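PDB 7D6V: fumarate reductase iron-sulfur subunit from Mycolicibacterium smegmatis, which probably carries electrons through its three iron-sulfur clusters between the flavoprotein subunit and the quinone site of the mycobacterial succinate dehydrogenase Sdh1. Local coordinates for residues Ala64-Asn67 against Leu72-Met75. Numbering follows the deposited sequence.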
loop_
_atom_site.group_PDB
_atom_site.type_symbol
_atom_site.label_atom_id
_atom_site.label_comp_id
_atom_site.label_asym_id
_atom_site.label_seq_id
_atom_site.Cartn_x
_atom_site.Cartn_y
_atom_site.Cartn_z
ATOM N N ALA B 64 6.340 -12.941 -0.631
ATOM C CA ALA B 64 7.016 -14.230 -0.667
ATOM C C ALA B 64 8.503 -13.972 -0.861
ATOM O O ALA B 64 8.958 -12.828 -0.820
ATOM C CB ALA B 64 6.433 -15.125 -1.767
ATOM N N GLU B 65 9.269 -15.036 -1.061
ATOM C CA GLU B 65 10.687 -14.932 -1.400
ATOM C C GLU B 65 10.851 -15.560 -2.778
ATOM O O GLU B 65 10.844 -16.786 -2.917
ATOM C CB GLU B 65 11.553 -15.599 -0.342
ATOM C CG GLU B 65 11.385 -14.967 1.029
ATOM C CD GLU B 65 12.360 -15.496 2.051
ATOM O OE1 GLU B 65 13.302 -16.216 1.662
ATOM O OE2 GLU B 65 12.184 -15.194 3.247
ATOM N N ILE B 66 11.005 -14.710 -3.795
ATOM C CA ILE B 66 10.749 -15.134 -5.167
ATOM C C ILE B 66 11.901 -15.957 -5.719
ATOM O O ILE B 66 11.683 -16.975 -6.382
ATOM C CB ILE B 66 10.447 -13.916 -6.056
ATOM C CG1 ILE B 66 9.057 -13.375 -5.735
ATOM C CG2 ILE B 66 10.536 -14.290 -7.520
ATOM C CD1 ILE B 66 8.008 -14.442 -5.701
ATOM N N ASN B 67 13.137 -15.515 -5.519
ATOM C CA ASN B 67 14.278 -16.344 -5.890
ATOM C C ASN B 67 15.374 -16.193 -4.839
ATOM O O ASN B 67 16.555 -16.038 -5.149
ATOM C CB ASN B 67 14.759 -15.994 -7.295
ATOM C CG ASN B 67 15.659 -17.053 -7.878
ATOM O OD1 ASN B 67 15.969 -18.044 -7.226
ATOM N ND2 ASN B 67 16.060 -16.864 -9.126
ATOM N N LEU B 72 7.116 -8.966 -3.618
ATOM C CA LEU B 72 5.693 -9.155 -3.850
ATOM C C LEU B 72 5.515 -9.956 -5.132
ATOM O O LEU B 72 6.137 -9.645 -6.151
ATOM C CB LEU B 72 4.965 -7.817 -3.964
ATOM C CG LEU B 72 4.893 -6.901 -2.745
ATOM C CD1 LEU B 72 4.292 -5.571 -3.146
ATOM C CD2 LEU B 72 4.083 -7.540 -1.635
ATOM N N MET B 73 4.678 -10.992 -5.076
ATOM C CA MET B 73 4.489 -11.839 -6.246
ATOM C C MET B 73 3.791 -11.094 -7.375
ATOM O O MET B 73 4.073 -11.351 -8.550
ATOM C CB MET B 73 3.706 -13.093 -5.864
ATOM C CG MET B 73 4.545 -14.144 -5.164
ATOM S SD MET B 73 3.653 -15.652 -4.759
ATOM C CE MET B 73 2.746 -15.127 -3.311
ATOM N N CYS B 74 2.914 -10.158 -7.026
ATOM C CA CYS B 74 2.174 -9.388 -8.024
ATOM C C CYS B 74 2.988 -8.260 -8.663
ATOM O O CYS B 74 2.493 -7.557 -9.545
ATOM C CB CYS B 74 0.890 -8.821 -7.412
ATOM S SG CYS B 74 1.080 -7.192 -6.653
ATOM N N MET B 75 4.230 -8.087 -8.221
ATOM C CA MET B 75 5.086 -7.044 -8.761
ATOM C C MET B 75 6.391 -7.563 -9.350
ATOM O O MET B 75 7.212 -6.754 -9.791
ATOM C CB MET B 75 5.400 -6.002 -7.679
ATOM C CG MET B 75 4.192 -5.217 -7.203
ATOM S SD MET B 75 3.382 -4.262 -8.495
ATOM C CE MET B 75 4.613 -3.005 -8.814
#
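Ala64 meets the side chain of Met73 with its single methyl group, and the pair illustrates how the residue just before a cluster cysteine can be packed in an apolar contact against a hairpin. The CB of Ala64 lies in the bend of the thioether, 4.0 Å from both CG and CE of Met73 and 4.1 Å from its SD. Glu65, next along the strand, turns its side chain to the other face, where its carboxylate forms a salt bridge with Arg159 and accepts hydrogen bonds from Asn153 and the backbone of Arg93. Ile66 returns to the shared side. Its CG1 branch, anti to the carbonyl carbon (chi1 -73°), carries CD1 to within 3.5 Å of Met73 CG. The two side chains meet at a slant, and Met73 CG thus packs against both Ile66 CD1 and Ala64 CB. A turn of chi3 (-78°) bends the methionine and keeps CE beside the alanine methyl.

Between 64-67 and 72-75 the contact is apolar, with no hydrogen bond across; backbone bonds of Ala64 with Arg71 and of Met73 with Cys62 hold the arms together. Cys74, whose SG binds an iron of the 2Fe-2S cluster, as does that of Cys62, shares with Met73 the centre of a type I beta turn closed by Met75 N to Leu72 O (3.2 Å). In this plant-type ferredoxin (beta-grasp) domain, Met73 follows strand 70-72 and meets Ala64 of strand 63-65 and Ile66 just beyond it, while helix 33-43 packs against Met73 through Leu34, and Val33 at its start touches Ile66.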